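Local coordinates for protein mevalonate diphosphate decarboxylase (Legionella pneumophila, PDB 3LTO) that probably catalyses the ATP-dependent decarboxylation of mevalonate diphosphate to isopentenyl diphosphate, at residues L13-G18 and E206-R211; E213-L218 and Y232-H237; L261-V266 and G310-L315. All coordinates share one frame; numbering follows the deposited sequence.

Contact 1. Residues L13-G18 and E206-R211. With SO4 (sulfate ion), chain C; SO4 (sulfate ion), chain D.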
loop_
_atom_site.group_PDB
_atom_site.type_symbol
_atom_site.label_atom_id
_atom_site.label_comp_id
_atom_site.label_asym_id
_atom_site.label_seq_id
_atom_site.Cartn_x
_atom_site.Cartn_y
_atom_site.Cartn_z
ATOM N N LEU A 13 19.340 4.271 1.432
ATOM C CA LEU A 13 19.926 5.447 0.785
ATOM C C LEU A 13 18.950 6.612 1.045
ATOM O O LEU A 13 19.368 7.758 1.246
ATOM C CB LEU A 13 20.104 5.195 -0.719
ATOM C CG LEU A 13 21.396 4.482 -1.149
ATOM C CD1 LEU A 13 21.642 3.280 -0.268
ATOM C CD2 LEU A 13 21.315 4.066 -2.608
ATOM N N ILE A 14 17.650 6.298 1.026
ATOM C CA ILE A 14 16.582 7.260 1.333
ATOM C C ILE A 14 15.993 6.667 2.625
ATOM O O ILE A 14 15.589 5.502 2.651
ATOM C CB ILE A 14 15.502 7.304 0.229
ATOM C CG1 ILE A 14 16.128 7.741 -1.102
ATOM C CG2 ILE A 14 14.394 8.278 0.629
ATOM C CD1 ILE A 14 16.668 9.170 -1.102
ATOM N N LYS A 15 15.943 7.462 3.689
ATOM C CA LYS A 15 15.491 6.967 4.992
ATOM C C LYS A 15 14.001 6.935 5.315
ATOM O O LYS A 15 13.278 7.892 5.076
ATOM C CB LYS A 15 16.172 7.765 6.115
ATOM C CG LYS A 15 17.656 8.071 5.925
ATOM C CD LYS A 15 18.502 6.819 5.939
ATOM C CE LYS A 15 19.984 7.166 5.873
ATOM N NZ LYS A 15 20.844 5.944 5.828
ATOM N N TYR A 16 13.566 5.821 5.894
ATOM C CA TYR A 16 12.194 5.652 6.347
ATOM C C TYR A 16 12.156 6.399 7.677
ATOM O O TYR A 16 11.299 7.240 7.910
ATOM C CB TYR A 16 11.888 4.168 6.558
ATOM C CG TYR A 16 10.774 3.899 7.547
ATOM C CD1 TYR A 16 9.536 4.540 7.441
ATOM C CD2 TYR A 16 10.959 2.994 8.590
ATOM C CE1 TYR A 16 8.516 4.282 8.355
ATOM C CE2 TYR A 16 9.954 2.727 9.500
ATOM C CZ TYR A 16 8.735 3.373 9.384
ATOM O OH TYR A 16 7.764 3.123 10.323
HETATM N N MSE A 17 13.104 6.065 8.543
HETATM C CA MSE A 17 13.269 6.708 9.846
HETATM C C MSE A 17 12.149 6.504 10.864
HETATM O O MSE A 17 12.063 7.229 11.854
HETATM C CB MSE A 17 13.497 8.210 9.649
HETATM C CG MSE A 17 14.270 8.863 10.770
HETATM SE SE MSE A 17 14.363 10.787 10.561
HETATM C CE MSE A 17 14.797 10.825 8.699
ATOM N N GLY A 18 11.295 5.519 10.630
ATOM C CA GLY A 18 10.217 5.270 11.563
ATOM C C GLY A 18 9.156 6.353 11.556
ATOM O O GLY A 18 8.307 6.402 12.442
ATOM N N GLU A 206 8.716 18.219 10.545
ATOM C CA GLU A 206 7.456 18.406 9.834
ATOM C C GLU A 206 7.591 18.323 8.313
ATOM O O GLU A 206 6.721 17.771 7.635
ATOM C CB GLU A 206 6.875 19.770 10.212
ATOM C CG GLU A 206 7.899 20.903 10.014
ATOM C CD GLU A 206 7.417 22.240 10.542
ATOM O OE1 GLU A 206 6.449 22.785 9.971
ATOM O OE2 GLU A 206 8.003 22.738 11.533
ATOM N N THR A 207 8.678 18.882 7.792
ATOM C CA THR A 207 8.943 18.914 6.355
ATOM C C THR A 207 9.922 17.838 5.859
ATOM O O THR A 207 10.306 17.826 4.684
ATOM C CB THR A 207 9.520 20.282 5.964
ATOM O OG1 THR A 207 10.697 20.533 6.746
ATOM C CG2 THR A 207 8.488 21.401 6.225
ATOM N N ARG A 208 10.318 16.945 6.759
ATOM C CA ARG A 208 11.267 15.874 6.451
ATOM C C ARG A 208 10.867 14.917 5.309
ATOM O O ARG A 208 11.694 14.575 4.454
ATOM C CB ARG A 208 11.556 15.099 7.746
ATOM C CG ARG A 208 12.240 13.761 7.583
ATOM C CD ARG A 208 13.526 13.838 6.778
ATOM N NE ARG A 208 13.854 12.502 6.289
ATOM C CZ ARG A 208 14.633 12.240 5.247
ATOM N NH1 ARG A 208 15.194 13.225 4.554
ATOM N NH2 ARG A 208 14.824 10.979 4.882
ATOM N N SER A 209 9.609 14.494 5.279
ATOM C CA SER A 209 9.154 13.585 4.239
ATOM C C SER A 209 9.131 14.243 2.862
ATOM O O SER A 209 9.386 13.588 1.854
ATOM C CB SER A 209 7.773 13.027 4.589
ATOM O OG SER A 209 7.841 12.236 5.765
ATOM N N GLU A 210 8.825 15.535 2.810
ATOM C CA GLU A 210 8.815 16.238 1.527
ATOM C C GLU A 210 10.211 16.181 0.921
ATOM O O GLU A 210 10.369 15.918 -0.269
ATOM C CB GLU A 210 8.403 17.700 1.708
ATOM C CG GLU A 210 6.909 17.925 1.839
ATOM C CD GLU A 210 6.579 19.177 2.632
ATOM O OE1 GLU A 210 7.217 20.225 2.396
ATOM O OE2 GLU A 210 5.677 19.114 3.489
ATOM N N ARG A 211 11.222 16.435 1.745
ATOM C CA ARG A 211 12.604 16.403 1.274
ATOM C C ARG A 211 13.019 14.992 0.840
ATOM O O ARG A 211 13.702 14.818 -0.175
ATOM C CB ARG A 211 13.555 16.908 2.368
ATOM C CG ARG A 211 13.376 18.381 2.721
ATOM C CD ARG A 211 14.557 18.904 3.538
ATOM N NE ARG A 211 14.654 18.271 4.852
ATOM C CZ ARG A 211 13.830 18.512 5.868
ATOM N NH1 ARG A 211 12.841 19.376 5.721
ATOM N NH2 ARG A 211 14.004 17.899 7.034
HETATM S S SO4 C . 15.744 3.352 7.712
HETATM O O1 SO4 C . 15.282 3.751 6.371
HETATM O O2 SO4 C . 15.559 1.904 7.849
HETATM O O3 SO4 C . 17.165 3.700 7.846
HETATM O O4 SO4 C . 14.982 4.031 8.767
HETATM S S SO4 D . 8.800 1.110 13.159
HETATM O O1 SO4 D . 7.871 1.114 12.020
HETATM O O2 SO4 D . 9.442 -0.208 13.283
HETATM O O3 SO4 D . 9.834 2.136 12.946
HETATM O O4 SO4 D . 8.061 1.416 14.397
HETATM O O HOH W 1 11.663 10.082 7.121
#

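Contact 2. Residues E213-L218 and Y232-H237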
loop_
_atom_site.group_PDB
_atom_site.type_symbol
_atom_site.label_atom_id
_atom_site.label_comp_id
_atom_site.label_asym_id
_atom_site.label_seq_id
_atom_site.Cartn_x
_atom_site.Cartn_y
_atom_site.Cartn_z
ATOM N N GLU A 213 11.135 12.596 -0.327
ATOM C CA GLU A 213 10.493 12.254 -1.593
ATOM C C GLU A 213 11.211 12.973 -2.724
ATOM O O GLU A 213 11.443 12.398 -3.788
ATOM C CB GLU A 213 9.014 12.656 -1.579
ATOM C CG GLU A 213 8.109 11.775 -0.716
ATOM C CD GLU A 213 8.037 10.329 -1.206
ATOM O OE1 GLU A 213 8.128 10.105 -2.431
ATOM O OE2 GLU A 213 7.870 9.418 -0.368
ATOM N N ALA A 214 11.567 14.234 -2.486
ATOM C CA ALA A 214 12.270 15.026 -3.488
ATOM C C ALA A 214 13.642 14.408 -3.767
ATOM O O ALA A 214 14.111 14.410 -4.905
ATOM C CB ALA A 214 12.432 16.476 -3.006
ATOM N N ASN A 215 14.284 13.883 -2.727
ATOM C CA ASN A 215 15.593 13.264 -2.895
ATOM C C ASN A 215 15.478 11.926 -3.604
ATOM O O ASN A 215 16.367 11.542 -4.363
ATOM C CB ASN A 215 16.277 13.060 -1.545
ATOM C CG ASN A 215 16.656 14.366 -0.889
ATOM O OD1 ASN A 215 16.964 15.345 -1.570
ATOM N ND2 ASN A 215 16.658 14.387 0.440
ATOM N N LEU A 216 14.381 11.219 -3.347
ATOM C CA LEU A 216 14.140 9.921 -3.965
ATOM C C LEU A 216 13.973 10.070 -5.473
ATOM O O LEU A 216 14.500 9.274 -6.248
ATOM C CB LEU A 216 12.888 9.279 -3.368
ATOM C CG LEU A 216 12.424 7.954 -3.984
ATOM C CD1 LEU A 216 13.574 6.936 -4.000
ATOM C CD2 LEU A 216 11.231 7.416 -3.180
ATOM N N LYS A 217 13.229 11.091 -5.880
ATOM C CA LYS A 217 13.006 11.345 -7.297
ATOM C C LYS A 217 14.342 11.640 -7.964
ATOM O O LYS A 217 14.615 11.150 -9.058
ATOM C CB LYS A 217 12.062 12.537 -7.499
ATOM C CG LYS A 217 12.002 13.016 -8.950
ATOM C CD LYS A 217 11.270 14.348 -9.093
ATOM C CE LYS A 217 9.765 14.163 -9.154
ATOM N NZ LYS A 217 9.334 13.481 -10.412
ATOM N N LEU A 218 15.180 12.434 -7.302
ATOM C CA LEU A 218 16.488 12.775 -7.859
ATOM C C LEU A 218 17.399 11.549 -7.909
ATOM O O LEU A 218 18.069 11.294 -8.913
ATOM C CB LEU A 218 17.151 13.883 -7.030
ATOM C CG LEU A 218 16.483 15.262 -7.077
ATOM C CD1 LEU A 218 17.171 16.205 -6.104
ATOM C CD2 LEU A 218 16.557 15.813 -8.491
ATOM N N TYR A 232 25.984 9.886 -4.943
ATOM C CA TYR A 232 26.815 10.262 -3.797
ATOM C C TYR A 232 26.288 11.533 -3.115
ATOM O O TYR A 232 26.001 11.525 -1.922
ATOM C CB TYR A 232 28.255 10.476 -4.268
ATOM C CG TYR A 232 29.103 11.390 -3.405
ATOM C CD1 TYR A 232 29.424 11.054 -2.091
ATOM C CD2 TYR A 232 29.625 12.574 -3.926
ATOM C CE1 TYR A 232 30.243 11.869 -1.321
ATOM C CE2 TYR A 232 30.450 13.402 -3.163
ATOM C CZ TYR A 232 30.755 13.042 -1.862
ATOM O OH TYR A 232 31.590 13.844 -1.114
ATOM N N GLN A 233 26.145 12.610 -3.884
ATOM C CA GLN A 233 25.674 13.888 -3.355
ATOM C C GLN A 233 24.288 13.812 -2.721
ATOM O O GLN A 233 24.068 14.316 -1.619
ATOM C CB GLN A 233 25.689 14.938 -4.469
ATOM C CG GLN A 233 27.040 15.037 -5.166
ATOM C CD GLN A 233 27.048 16.018 -6.324
ATOM O OE1 GLN A 233 26.141 16.021 -7.155
ATOM N NE2 GLN A 233 28.086 16.844 -6.392
ATOM N N ILE A 234 23.351 13.184 -3.416
ATOM C CA ILE A 234 22.001 13.044 -2.892
ATOM C C ILE A 234 22.011 12.253 -1.583
ATOM O O ILE A 234 21.429 12.682 -0.588
ATOM C CB ILE A 234 21.086 12.327 -3.907
ATOM C CG1 ILE A 234 21.037 13.121 -5.217
ATOM C CG2 ILE A 234 19.683 12.185 -3.334
ATOM C CD1 ILE A 234 20.377 12.367 -6.349
ATOM N N CYS A 235 22.668 11.097 -1.576
ATOM C CA CYS A 235 22.711 10.293 -0.359
ATOM C C CYS A 235 23.382 11.058 0.769
ATOM O O CYS A 235 23.033 10.889 1.940
ATOM C CB CYS A 235 23.437 8.968 -0.613
ATOM S SG CYS A 235 22.512 7.817 -1.675
ATOM N N TRP A 236 24.348 11.899 0.406
ATOM C CA TRP A 236 25.075 12.710 1.374
ATOM C C TRP A 236 24.082 13.669 2.028
ATOM O O TRP A 236 23.981 13.754 3.255
ATOM C CB TRP A 236 26.178 13.486 0.644
ATOM C CG TRP A 236 27.146 14.256 1.508
ATOM C CD1 TRP A 236 27.068 15.576 1.857
ATOM C CD2 TRP A 236 28.380 13.769 2.059
ATOM N NE1 TRP A 236 28.178 15.942 2.580
ATOM C CE2 TRP A 236 28.998 14.852 2.719
ATOM C CE3 TRP A 236 29.020 12.521 2.056
ATOM C CZ2 TRP A 236 30.231 14.728 3.372
ATOM C CZ3 TRP A 236 30.246 12.396 2.704
ATOM C CH2 TRP A 236 30.840 13.497 3.353
ATOM N N HIS A 237 23.340 14.382 1.188
ATOM C CA HIS A 237 22.345 15.335 1.657
ATOM C C HIS A 237 21.291 14.633 2.504
ATOM O O HIS A 237 20.876 15.144 3.543
ATOM C CB HIS A 237 21.691 16.033 0.458
ATOM C CG HIS A 237 22.626 16.922 -0.304
ATOM N ND1 HIS A 237 22.382 17.325 -1.599
ATOM C CD2 HIS A 237 23.803 17.489 0.051
ATOM C CE1 HIS A 237 23.371 18.100 -2.010
ATOM N NE2 HIS A 237 24.246 18.215 -1.027
#

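Contact 3. Residues L261-V266 and G310-L315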
loop_
_atom_site.group_PDB
_atom_site.type_symbol
_atom_site.label_atom_id
_atom_site.label_comp_id
_atom_site.label_asym_id
_atom_site.label_seq_id
_atom_site.Cartn_x
_atom_site.Cartn_y
_atom_site.Cartn_z
ATOM N N LEU A 261 33.490 13.892 11.574
ATOM C CA LEU A 261 33.662 14.986 10.625
ATOM C C LEU A 261 35.012 14.939 9.913
ATOM O O LEU A 261 35.117 15.282 8.737
ATOM C CB LEU A 261 33.482 16.333 11.339
ATOM C CG LEU A 261 32.086 16.573 11.933
ATOM C CD1 LEU A 261 32.080 17.848 12.750
ATOM C CD2 LEU A 261 31.047 16.651 10.801
ATOM N N HIS A 262 36.043 14.504 10.622
ATOM C CA HIS A 262 37.362 14.414 10.025
ATOM C C HIS A 262 37.317 13.465 8.840
ATOM O O HIS A 262 37.745 13.817 7.746
ATOM C CB HIS A 262 38.390 13.917 11.055
ATOM C CG HIS A 262 38.585 14.856 12.206
ATOM N ND1 HIS A 262 39.062 14.444 13.433
ATOM C CD2 HIS A 262 38.369 16.190 12.314
ATOM C CE1 HIS A 262 39.131 15.484 14.246
ATOM N NE2 HIS A 262 38.716 16.554 13.592
ATOM N N ILE A 263 36.764 12.274 9.043
ATOM C CA ILE A 263 36.718 11.298 7.964
ATOM C C ILE A 263 35.721 11.667 6.863
ATOM O O ILE A 263 35.946 11.365 5.695
ATOM C CB ILE A 263 36.449 9.868 8.519
ATOM C CG1 ILE A 263 36.652 8.837 7.408
ATOM C CG2 ILE A 263 35.044 9.766 9.099
ATOM C CD1 ILE A 263 38.015 8.952 6.706
ATOM N N LEU A 264 34.624 12.330 7.220
ATOM C CA LEU A 264 33.660 12.746 6.201
ATOM C C LEU A 264 34.337 13.797 5.315
ATOM O O LEU A 264 34.216 13.763 4.096
ATOM C CB LEU A 264 32.396 13.334 6.840
ATOM C CG LEU A 264 31.503 12.344 7.591
ATOM C CD1 LEU A 264 30.263 13.051 8.109
ATOM C CD2 LEU A 264 31.118 11.209 6.653
ATOM N N SER A 265 35.057 14.720 5.947
ATOM C CA SER A 265 35.779 15.769 5.235
ATOM C C SER A 265 36.824 15.141 4.320
ATOM O O SER A 265 37.032 15.591 3.194
ATOM C CB SER A 265 36.471 16.699 6.233
ATOM O OG SER A 265 37.263 17.667 5.571
ATOM N N VAL A 266 37.482 14.098 4.808
ATOM C CA VAL A 266 38.489 13.417 4.013
ATOM C C VAL A 266 37.851 12.790 2.775
ATOM O O VAL A 266 38.394 12.871 1.674
ATOM C CB VAL A 266 39.210 12.331 4.848
ATOM C CG1 VAL A 266 39.974 11.379 3.944
ATOM C CG2 VAL A 266 40.179 12.996 5.825
ATOM N N GLY A 310 45.084 2.672 10.183
ATOM C CA GLY A 310 45.781 3.420 11.213
ATOM C C GLY A 310 44.972 4.538 11.840
ATOM O O GLY A 310 45.411 5.148 12.815
ATOM N N ASN A 311 43.788 4.806 11.295
ATOM C CA ASN A 311 42.942 5.872 11.822
ATOM C C ASN A 311 41.586 5.405 12.321
ATOM O O ASN A 311 41.111 5.861 13.362
ATOM C CB ASN A 311 42.737 6.938 10.757
ATOM C CG ASN A 311 44.038 7.444 10.205
ATOM O OD1 ASN A 311 44.967 7.741 10.962
ATOM N ND2 ASN A 311 44.121 7.553 8.882
ATOM N N TYR A 312 40.956 4.506 11.572
ATOM C CA TYR A 312 39.649 3.990 11.953
ATOM C C TYR A 312 39.581 2.503 11.706
ATOM O O TYR A 312 40.264 1.980 10.826
ATOM C CB TYR A 312 38.536 4.649 11.135
ATOM C CG TYR A 312 38.512 6.158 11.168
ATOM C CD1 TYR A 312 39.375 6.907 10.373
ATOM C CD2 TYR A 312 37.624 6.837 11.999
ATOM C CE1 TYR A 312 39.356 8.298 10.403
ATOM C CE2 TYR A 312 37.593 8.223 12.040
ATOM C CZ TYR A 312 38.460 8.951 11.240
ATOM O OH TYR A 312 38.430 10.330 11.291
ATOM N N ASP A 313 38.760 1.814 12.486
ATOM C CA ASP A 313 38.592 0.389 12.277
ATOM C C ASP A 313 37.622 0.297 11.116
ATOM O O ASP A 313 36.720 1.127 11.000
ATOM C CB ASP A 313 37.995 -0.299 13.509
ATOM C CG ASP A 313 39.010 -0.496 14.618
ATOM O OD1 ASP A 313 40.177 -0.836 14.313
ATOM O OD2 ASP A 313 38.635 -0.324 15.797
ATOM N N VAL A 314 37.805 -0.706 10.267
ATOM C CA VAL A 314 36.937 -0.890 9.110
ATOM C C VAL A 314 36.421 -2.317 9.013
ATOM O O VAL A 314 37.163 -3.272 9.260
ATOM C CB VAL A 314 37.680 -0.583 7.799
ATOM C CG1 VAL A 314 36.712 -0.633 6.634
ATOM C CG2 VAL A 314 38.353 0.770 7.884
ATOM N N LEU A 315 35.150 -2.462 8.653
ATOM C CA LEU A 315 34.556 -3.782 8.489
ATOM C C LEU A 315 34.243 -4.026 7.023
ATOM O O LEU A 315 33.921 -3.040 6.326
ATOM C CB LEU A 315 33.272 -3.908 9.305
ATOM C CG LEU A 315 33.443 -4.750 10.567
ATOM C CD1 LEU A 315 33.477 -3.838 11.785
ATOM C CD2 LEU A 315 32.307 -5.764 10.676
#

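Contact 1. Residues L13-G18 and E206-R211
The loop after strand 2-12 meets the first turn of helix 208-224 where the N-terminal and C-terminal domains join, and Arg208 carries the contact. Its chain leaves the helix with CG anti to the backbone N (chi1 166°). It bends at chi2 and brings the guanidinium up to the carbonyl of Lys15 and the side-chain end of Met17. Lys15 O lies at the edge of the guanidinium, near its plane, 3.5 Å from Arg208 NH2. This hydrogen bond is weak, with an N-H...O angle of 142°. The same NH2 lies 3.7 Å from Lys15 CB, so the lysine is touched at its root. The far end of Lys15 leads away, and NZ hydrogen-bonds to Ala12 O and Met282 O and forms a salt bridge with Asp283. Arg208 has stronger partners too: NH2 forms a salt bridge with Glu238, and NH1 one with Asp241. These acids hold the guanidinium in its buried place.

Met17, present as selenomethionine, comes from the opposite direction. Its CE ends 3.1 Å from Arg208 NE. That is short for such a pair, and its detail is doubtful. A water lies between Tyr16 O (3.0 Å) and Arg208 NE (3.4 Å). Its bond to NE is weak.

The far side of the loop binds anions. Tyr16 N points almost straight at O1 of one sulfate (2.7 Å, 176°), and Met17 N reaches O4 of the same ion at 2.8 Å. Tyr16 OH donates to O1 of the second sulfate, 2.6 Å away. Between them the two ions also bind Lys20, Arg144, Gly148, Ser149 and Arg152. The sulfates probably come from the crystallisation liquor. Their places are consistent with a site for substrate phosphates, as in other members of the GHMP kinase fold.

Contact 2. Residues E213-L218 and Y232-H237
Ile234 of helix 228-247 packs against Asn215 and Leu218 of helix 208-224. The two helices are joined by a short link and run in roughly opposite directions, as a helical hairpin of the C-terminal domain. They come close here: Asn215 CA and Ile234 CA are 6.4 Å apart.

The apolar contacts all belong to Ile234. Its two branches divide the work. CG2 stands anti to the backbone N and touches Asn215: Ile234 CG2 lies 3.9 Å from Asn215 CB. The longer branch starts beside the backbone N (chi1 -59°) and then runs out extended (chi2 169°). This carries CD1 one turn further along the partner helix, to 3.6 Å from Leu218 CB. Ile234 thus straddles the positions 215 and 218 on one side of the partner. Leu218 as a whole is exposed.

Side chain also meets backbone. No hydrogen bond joins the two segments; the methyls of Ile234 lie against the main chain of helix 208-224.

The polar partners lie outside the two segments. Asn215 turns its CB toward the partner helix, and its ND2 binds Glu238 OE1, one turn beyond Ile234. This adds a polar link between the same two helices. Glu213 lies off the interface. It binds Ser30 N and makes a weak hydrogen bond to Asn311 of the second subunit, so this helix also faces the dimer partner.

Tyr232 and Trp236 face helix 258-274, away from this contact. Tyr232 stacks on Trp271, and Trp236 meets Phe239 edge-to-face. The end of His237 leads away from the contact, and Gln233 O lies over one face of its ring.

The closest approaches are to main-chain atoms: Ile234 CG2 is 3.5 Å from Asn215 O, and Ile234 CD1 is 3.5 Å from Leu218 C.

Contact 3. Residues L261-V266 and G310-L315
Tyr312 lays its ring against Ile263 of helix 258-274, and most of the contact is this apolar packing over a ring face. Ile263 CG1 sits over one ring face, 4.0 Å above the plane and displaced toward the rim. CB comes nearer, 3.5 Å from Tyr312 CZ. CD1 is above the plane on the same side, 4.0 Å from Tyr312 CE1. CG1 of Ile263 is anti to the backbone N (chi1 -170°), which turns this branch back along the tyrosine. The two side chains therefore slide past each other in opposite directions.

The segment 310-315 enters the weakly bonded strand 313-314, one of the two edge strands, within this chain, of the four-stranded antiparallel sheet of the C-terminal domain. Asp313 and Leu315 pair with strand 177-182. Tyr312 precedes the strand and bridges from the sheet edge to the helix. Ile181 touches both Tyr312 and Ile263, and Leu308 of helix 297-308 also packs on Ile263.

The polar end of the ring meets the helix backbone. Tyr312 OH hydrogen-bonds to Asn259 O, one turn before Ile263. This fixes the tip of the tyrosine against the helix. Ile263 N lies 3.4 Å from the same OH. His262 CB makes a van der Waals contact with Tyr312 OH at 3.6 Å, while its imidazole leads away.

The three contacts follow one another along the chain. Contact 1 joins the two domains; contacts 2 and 3 lie within the C-terminal one. Contacts 1 and 2 share helix 208-224, and their centres are 11 Å apart. They touch through Leu13 and Cys235 (CG to SG 3.6 Å), and Ile14 packs on Leu216. Contact 3 is farther out, with its centre about 23 Å from that of contact 2 and 26 Å from that of contact 1. It still meets contact 2, because Trp236 rests on Leu264. Helices 208-224, 228-247 and 258-274 thus pack one on the next between the anion-binding loop and the edge strand 313-314.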